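Local coordinates for probable leucine/isoleucine/valine-binding protein (PDB 4KV7) that probably binds branched-chain amino acids or related small ligands for uptake, as a periplasmic solute-binding protein of the leucine-binding family, at residues Asp205-Leu210 against Arg234-Asn239; Leu313-Thr318 against Phe339-Gly344. The protein carries 1 engineered substitution. All coordinates share one frame; numbering follows the deposited sequence.

Contact 1: residues Asp205-Leu210 against Arg234-Asn239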
ATOM      1  N   ASP A 205       9.572 -17.625 -16.626  1.00 16.06           N
ATOM      2  CA  ASP A 205       9.077 -17.179 -17.929  1.00 17.41           C
ATOM      3  C   ASP A 205       9.168 -15.666 -18.061  1.00 17.57           C
ATOM      4  O   ASP A 205       9.555 -15.153 -19.117  1.00 17.54           O
ATOM      5  CB  ASP A 205       7.630 -17.633 -18.158  1.00 22.36           C
ATOM      6  CG  ASP A 205       7.517 -19.115 -18.457  1.00 31.13           C
ATOM      7  OD1 ASP A 205       8.554 -19.762 -18.713  1.00 27.09           O
ATOM      8  OD2 ASP A 205       6.379 -19.630 -18.451  1.00 35.96           O
ATOM      9  N   GLY A 206       8.817 -14.952 -16.997  1.00 15.45           N
ATOM     10  CA  GLY A 206       8.877 -13.503 -17.015  1.00 15.57           C
ATOM     11  C   GLY A 206      10.292 -12.984 -17.163  1.00 13.57           C
ATOM     12  O   GLY A 206      10.538 -12.015 -17.889  1.00 14.72           O
ATOM     13  N   LEU A 207      11.237 -13.622 -16.481  1.00 14.24           N
ATOM     14  CA  LEU A 207      12.640 -13.243 -16.632  1.00 14.74           C
ATOM     15  C   LEU A 207      13.124 -13.458 -18.064  1.00 15.45           C
ATOM     16  O   LEU A 207      13.805 -12.599 -18.637  1.00 16.06           O
ATOM     17  CB  LEU A 207      13.524 -14.014 -15.652  1.00 16.04           C
ATOM     18  CG  LEU A 207      15.025 -13.754 -15.803  1.00 16.47           C
ATOM     19  CD1 LEU A 207      15.360 -12.292 -15.606  1.00 18.31           C
ATOM     20  CD2 LEU A 207      15.806 -14.624 -14.824  1.00 21.48           C
ATOM     21  N   ALA A 208      12.775 -14.598 -18.648  1.00 15.83           N
ATOM     22  CA  ALA A 208      13.187 -14.910 -20.013  1.00 17.35           C
ATOM     23  C   ALA A 208      12.658 -13.868 -20.996  1.00 16.68           C
ATOM     24  O   ALA A 208      13.367 -13.465 -21.917  1.00 17.96           O
ATOM     25  CB  ALA A 208      12.728 -16.304 -20.408  1.00 18.65           C
ATOM     26  N   ASP A 209      11.422 -13.421 -20.790  1.00 16.55           N
ATOM     27  CA  ASP A 209      10.836 -12.381 -21.639  1.00 17.35           C
ATOM     28  C   ASP A 209      11.618 -11.073 -21.562  1.00 16.09           C
ATOM     29  O   ASP A 209      11.847 -10.429 -22.584  1.00 19.69           O
ATOM     30  CB  ASP A 209       9.364 -12.139 -21.283  1.00 19.82           C
ATOM     31  CG  ASP A 209       8.450 -13.222 -21.821  1.00 21.58           C
ATOM     32  OD1 ASP A 209       8.886 -13.984 -22.705  1.00 25.81           O
ATOM     33  OD2 ASP A 209       7.291 -13.305 -21.365  1.00 27.08           O
ATOM     34  N   LEU A 210      12.034 -10.677 -20.367  1.00 15.04           N
ATOM     35  CA  LEU A 210      12.852  -9.482 -20.230  1.00 14.86           C
ATOM     36  C   LEU A 210      14.211  -9.659 -20.900  1.00 16.67           C
ATOM     37  O   LEU A 210      14.689  -8.765 -21.600  1.00 17.45           O
ATOM     38  CB  LEU A 210      13.039  -9.130 -18.761  1.00 15.58           C
ATOM     39  CG  LEU A 210      11.759  -8.710 -18.043  1.00 14.49           C
ATOM     40  CD1 LEU A 210      12.036  -8.606 -16.554  1.00 17.35           C
ATOM     41  CD2 LEU A 210      11.265  -7.387 -18.604  1.00 15.43           C
ATOM     42  N   ARG A 234      17.157 -12.570  -7.667  1.00 15.17           N
ATOM     43  CA  ARG A 234      18.180 -13.595  -7.502  1.00 17.42           C
ATOM     44  C   ARG A 234      18.486 -14.271  -8.828  1.00 16.45           C
ATOM     45  O   ARG A 234      19.647 -14.482  -9.180  1.00 18.34           O
ATOM     46  CB  ARG A 234      17.736 -14.657  -6.491  1.00 19.69           C
ATOM     47  CG  ARG A 234      17.845 -14.221  -5.043  1.00 20.96           C
ATOM     48  CD  ARG A 234      17.698 -15.397  -4.085  1.00 23.51           C
ATOM     49  NE  ARG A 234      17.695 -14.955  -2.693  1.00 28.22           N
ATOM     50  CZ  ARG A 234      18.789 -14.753  -1.965  1.00 30.05           C
ATOM     51  NH1 ARG A 234      19.993 -14.957  -2.489  1.00 35.55           N
ATOM     52  NH2 ARG A 234      18.679 -14.346  -0.705  1.00 30.23           N
HETATM   53  N   MSE A 235      17.434 -14.623  -9.560  1.00 16.07           N
HETATM   54  CA  MSE A 235      17.593 -15.322 -10.830  1.00 17.54           C
HETATM   55  C   MSE A 235      18.183 -14.449 -11.920  1.00 17.24           C
HETATM   56  O   MSE A 235      18.961 -14.920 -12.749  1.00 19.05           O
HETATM   57  CB  MSE A 235      16.262 -15.899 -11.286  1.00 18.47           C
HETATM   58  CG  MSE A 235      15.837 -17.079 -10.456  1.00 22.64           C
HETATM   59 SE   MSE A 235      14.342 -18.038 -11.231  1.00 46.76          SE
HETATM   60  CE  MSE A 235      14.568 -17.551 -13.059  1.00 16.51           C
ATOM     61  N   ALA A 236      17.804 -13.180 -11.927  1.00 16.59           N
ATOM     62  CA  ALA A 236      18.386 -12.238 -12.870  1.00 16.68           C
ATOM     63  C   ALA A 236      19.897 -12.207 -12.686  1.00 20.32           C
ATOM     64  O   ALA A 236      20.646 -12.340 -13.649  1.00 19.30           O
ATOM     65  CB  ALA A 236      17.794 -10.857 -12.657  1.00 16.21           C
ATOM     66  N   ARG A 237      20.341 -12.050 -11.443  1.00 22.03           N
ATOM     67  CA  ARG A 237      21.769 -11.935 -11.172  1.00 25.61           C
ATOM     68  C   ARG A 237      22.514 -13.237 -11.518  1.00 22.97           C
ATOM     69  O   ARG A 237      23.660 -13.201 -11.972  1.00 26.05           O
ATOM     70  CB  ARG A 237      22.019 -11.454  -9.730  1.00 28.39           C
ATOM     71  CG  ARG A 237      21.301 -10.127  -9.382  1.00 35.95           C
ATOM     72  CD  ARG A 237      21.947  -9.377  -8.205  1.00 34.82           C
ATOM     73  NE  ARG A 237      21.049  -8.393  -7.593  1.00 36.16           N
ATOM     74  CZ  ARG A 237      20.886  -7.144  -8.026  1.00 31.45           C
ATOM     75  NH1 ARG A 237      20.051  -6.326  -7.399  1.00 37.77           N
ATOM     76  NH2 ARG A 237      21.554  -6.710  -9.087  1.00 35.76           N
HETATM   77  N   MSE A 238      21.847 -14.380 -11.351  1.00 21.93           N
HETATM   78  CA  MSE A 238      22.408 -15.675 -11.747  1.00 27.68           C
HETATM   79  C   MSE A 238      22.478 -15.812 -13.267  1.00 22.71           C
HETATM   80  O   MSE A 238      23.339 -16.515 -13.793  1.00 26.68           O
HETATM   81  CB  MSE A 238      21.575 -16.830 -11.178  1.00 24.78           C
HETATM   82  CG  MSE A 238      21.525 -16.897  -9.658  1.00 33.26           C
HETATM   83 SE   MSE A 238      23.151 -17.569  -8.836  0.33 43.34          SE
HETATM   84  CE  MSE A 238      23.156 -19.339  -9.645  1.00 39.77           C
ATOM     85  N   ASN A 239      21.557 -15.145 -13.960  1.00 23.13           N
ATOM     86  CA  ASN A 239      21.489 -15.171 -15.419  1.00 24.24           C
ATOM     87  C   ASN A 239      22.242 -14.015 -16.073  1.00 24.09           C
ATOM     88  O   ASN A 239      21.986 -13.678 -17.236  1.00 24.60           O
ATOM     89  CB  ASN A 239      20.032 -15.166 -15.902  1.00 25.19           C
ATOM     90  CG  ASN A 239      19.395 -16.543 -15.859  1.00 28.91           C
ATOM     91  OD1 ASN A 239      18.826 -16.947 -14.845  1.00 29.47           O
ATOM     92  ND2 ASN A 239      19.483 -17.269 -16.965  1.00 29.63           N
TER
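Leu207 projects from helix 204-211 toward helix 226-238 and sets its two methyls on different parts of that neighbour. Leu207 CD2 lies 3.6 Å from CE of the selenomethionine Met235 and 3.8 Å from Met235 CB, so this one methyl touches both the root and the end of that chain. The two side chains meet at a slant, and a bend at chi3 (25°) brings Met235 CE round to Leu207. The other methyl, CD1, faces Ala236, 4.1 Å from its CB, where the small side chain lets the leucine come near the helix backbone; CD2 is also 3.8 Å from Ala236 N. With its CG anti to the backbone N (chi1 176°), Leu207 bridges to the neighbouring segment, the nearest CA atoms of 205-210 and 234-239, those of Leu207 and Ala236, being 6.9 Å apart. Asn239, just past the end of helix 226-238, borders the contact. If Leu207 were replaced by alanine, both methyls would be gone, which would probably open a gap before Ala236 and leave Met235 CE less restrained. Such side-by-side packing of consecutive crossover helices over the parallel part of the sheet is typical of the Rossmann-like lobes of periplasmic binding proteins.

Contact 2: residues Leu313-Thr318 against Phe339-Gly344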
ATOM      1  N   LEU A 313      -8.665   7.731  10.555  1.00 11.45           N
ATOM      2  CA  LEU A 313      -9.962   7.205  10.962  1.00 11.51           C
ATOM      3  C   LEU A 313     -10.381   7.746  12.326  1.00 11.31           C
ATOM      4  O   LEU A 313     -11.513   8.221  12.497  1.00 12.99           O
ATOM      5  CB  LEU A 313      -9.921   5.682  11.001  1.00 12.11           C
ATOM      6  CG  LEU A 313     -11.222   5.015  11.440  1.00 11.65           C
ATOM      7  CD1 LEU A 313     -12.345   5.309  10.457  1.00 15.68           C
ATOM      8  CD2 LEU A 313     -10.998   3.524  11.602  1.00 14.18           C
ATOM      9  N   VAL A 314      -9.469   7.692  13.296  1.00 10.97           N
ATOM     10  CA  VAL A 314      -9.766   8.198  14.632  1.00 13.22           C
ATOM     11  C   VAL A 314     -10.064   9.694  14.609  1.00 11.30           C
ATOM     12  O   VAL A 314     -11.017  10.147  15.245  1.00 13.24           O
ATOM     13  CB  VAL A 314      -8.626   7.850  15.624  1.00 12.17           C
ATOM     14  CG1 VAL A 314      -8.771   8.630  16.924  1.00 15.88           C
ATOM     15  CG2 VAL A 314      -8.588   6.338  15.885  1.00 14.98           C
ATOM     16  N   LYS A 315      -9.267  10.458  13.869  1.00 12.83           N
ATOM     17  CA  LYS A 315      -9.528  11.883  13.707  1.00 13.84           C
ATOM     18  C   LYS A 315     -10.940  12.130  13.165  1.00 13.63           C
ATOM     19  O   LYS A 315     -11.679  12.968  13.689  1.00 14.12           O
ATOM     20  CB  LYS A 315      -8.476  12.514  12.790  1.00 14.25           C
ATOM     21  CG  LYS A 315      -8.617  14.025  12.602  1.00 16.22           C
ATOM     22  CD  LYS A 315      -7.444  14.581  11.795  1.00 16.93           C
ATOM     23  CE  LYS A 315      -7.529  16.085  11.594  1.00 21.37           C
ATOM     24  NZ  LYS A 315      -7.189  16.821  12.848  1.00 24.97           N
ATOM     25  N   ALA A 316     -11.332  11.386  12.137  1.00 12.60           N
ATOM     26  CA  ALA A 316     -12.680  11.523  11.594  1.00 14.48           C
ATOM     27  C   ALA A 316     -13.741  11.158  12.631  1.00 13.77           C
ATOM     28  O   ALA A 316     -14.720  11.881  12.807  1.00 14.86           O
ATOM     29  CB  ALA A 316     -12.846  10.677  10.332  1.00 14.22           C
ATOM     30  N   VAL A 317     -13.557  10.038  13.319  1.00 13.26           N
ATOM     31  CA  VAL A 317     -14.542   9.613  14.311  1.00 15.19           C
ATOM     32  C   VAL A 317     -14.694  10.644  15.437  1.00 15.75           C
ATOM     33  O   VAL A 317     -15.811  10.928  15.877  1.00 16.12           O
ATOM     34  CB  VAL A 317     -14.217   8.211  14.870  1.00 14.87           C
ATOM     35  CG1 VAL A 317     -15.142   7.863  16.026  1.00 18.35           C
ATOM     36  CG2 VAL A 317     -14.328   7.169  13.762  1.00 16.73           C
ATOM     37  N   THR A 318     -13.581  11.241  15.863  1.00 15.06           N
ATOM     38  CA  THR A 318     -13.593  12.245  16.932  1.00 18.26           C
ATOM     39  C   THR A 318     -14.483  13.438  16.584  1.00 17.48           C
ATOM     40  O   THR A 318     -15.084  14.065  17.464  1.00 18.31           O
ATOM     41  CB  THR A 318     -12.159  12.755  17.233  1.00 19.50           C
ATOM     42  OG1 THR A 318     -11.344  11.664  17.673  1.00 24.68           O
ATOM     43  CG2 THR A 318     -12.162  13.826  18.311  1.00 24.82           C
ATOM     44  N   PHE A 339      -6.141  19.010   5.943  1.00 16.04           N
ATOM     45  CA  PHE A 339      -5.750  18.775   7.326  1.00 17.32           C
ATOM     46  C   PHE A 339      -4.295  18.347   7.435  1.00 16.88           C
ATOM     47  O   PHE A 339      -3.662  17.958   6.453  1.00 16.33           O
ATOM     48  CB  PHE A 339      -6.693  17.773   8.015  1.00 17.65           C
ATOM     49  CG  PHE A 339      -6.643  16.376   7.449  1.00 14.57           C
ATOM     50  CD1 PHE A 339      -7.287  16.069   6.256  1.00 15.11           C
ATOM     51  CD2 PHE A 339      -5.991  15.362   8.134  1.00 16.38           C
ATOM     52  CE1 PHE A 339      -7.256  14.790   5.744  1.00 15.86           C
ATOM     53  CE2 PHE A 339      -5.958  14.079   7.627  1.00 16.37           C
ATOM     54  CZ  PHE A 339      -6.590  13.789   6.431  1.00 16.14           C
ATOM     55  N   ASP A 340      -3.776  18.446   8.650  1.00 24.20           N
ATOM     56  CA  ASP A 340      -2.375  18.186   8.922  1.00 22.95           C
ATOM     57  C   ASP A 340      -2.299  17.158  10.038  1.00 20.17           C
ATOM     58  O   ASP A 340      -2.911  17.341  11.090  1.00 24.90           O
ATOM     59  CB  ASP A 340      -1.704  19.490   9.357  1.00 26.89           C
ATOM     60  CG  ASP A 340      -0.230  19.326   9.669  1.00 33.16           C
ATOM     61  OD1 ASP A 340       0.396  18.365   9.169  1.00 30.02           O
ATOM     62  OD2 ASP A 340       0.303  20.180  10.411  1.00 38.43           O
ATOM     63  N   ILE A 341      -1.579  16.066   9.808  1.00 17.32           N
ATOM     64  CA  ILE A 341      -1.369  15.080  10.867  1.00 18.33           C
ATOM     65  C   ILE A 341       0.110  14.893  11.187  1.00 16.63           C
ATOM     66  O   ILE A 341       0.496  13.909  11.811  1.00 18.05           O
ATOM     67  CB  ILE A 341      -2.025  13.702  10.561  1.00 22.54           C
ATOM     68  CG1 ILE A 341      -1.529  13.132   9.231  1.00 22.24           C
ATOM     69  CG2 ILE A 341      -3.538  13.808  10.564  1.00 28.15           C
ATOM     70  CD1 ILE A 341      -2.157  11.774   8.887  1.00 28.79           C
ATOM     71  N   GLY A 342       0.941  15.840  10.766  1.00 17.22           N
ATOM     72  CA  GLY A 342       2.355  15.793  11.095  1.00 17.10           C
ATOM     73  C   GLY A 342       3.234  15.088  10.081  1.00 16.42           C
ATOM     74  O   GLY A 342       4.314  14.606  10.431  1.00 17.12           O
ATOM     75  N   LEU A 343       2.780  15.047   8.828  1.00 15.88           N
ATOM     76  CA  LEU A 343       3.523  14.422   7.733  1.00 18.75           C
ATOM     77  C   LEU A 343       4.433  15.396   6.989  1.00 21.54           C
ATOM     78  O   LEU A 343       5.188  14.992   6.106  1.00 30.71           O
ATOM     79  CB  LEU A 343       2.558  13.789   6.739  1.00 19.18           C
ATOM     80  CG  LEU A 343       1.998  12.454   7.197  1.00 17.30           C
ATOM     81  CD1 LEU A 343       0.883  11.994   6.289  1.00 21.83           C
ATOM     82  CD2 LEU A 343       3.113  11.425   7.233  1.00 22.41           C
ATOM     83  N   GLY A 344       4.352  16.674   7.335  1.00 23.74           N
ATOM     84  CA  GLY A 344       5.190  17.677   6.701  1.00 25.55           C
ATOM     85  C   GLY A 344       4.485  18.415   5.576  1.00 31.30           C
ATOM     86  O   GLY A 344       4.925  19.485   5.153  1.00 34.70           O
TER
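A loop of the lobe that carries the chain's N-terminal part, lying between helix 326-335 and strand 347-349, is joined to helix 301-319 where Lys315 lays its aliphatic stem against Phe339 and Ile341. Lys315 points its stem at the loop with CG anti to the backbone N (chi1 -177°) and stays extended as far as CE. The stem and the Phe339 side chain run past each other in opposite directions: Lys315 CE comes within 3.9 Å of Phe339 CD2 and 4.0 Å of Phe339 CB. One carbon back, Lys315 CD is 4.2 Å from Ile341 CG2, the methyl that also sits at the edge of the Phe339 ring, in its plane. Methylenes thus do the touching, while the turn at chi4 (74°) carries NZ off the line of the stem. The Lys315 side chain also touches Leu336, in the loop that follows helix 326-335. Buried Phe339 and Ile341 both rest on Leu347 of the following strand, and Ile341 also meets Leu282 of helix 281-293.

Just beyond, Asp340 OD1 accepts a nearly straight bond from Gly342 N (3.0 Å, 164° at the hydrogen), arriving from above the carboxylate plane. At the backbone angles of Gly342 a CB would collide with the carbonyl oxygen of Ile341. The contact is the apolar stem of a surface lysine packed against a buried aromatic, beside a loop shaped by an Asx turn.

In the fold
Contact 1 and contact 2 lie on opposite sides of the chain's centre, with their own centres 43 Å apart and their nearest atoms about 29 Å apart. Contact 1 is the more peripheral, its centre about 26 Å from that of the chain, against about 18 Å for contact 2. They follow in series along the chain: 205-210 and 234-239 meet before 313-318 and 339-344 do. The first pairs helices of the lobe built on the seven-stranded mixed sheet; the second belongs to the other lobe, to which the chain has returned. In this family the ligand is generally held in the cleft between two such lobes, and neither contact can be assigned to that cleft from its geometry.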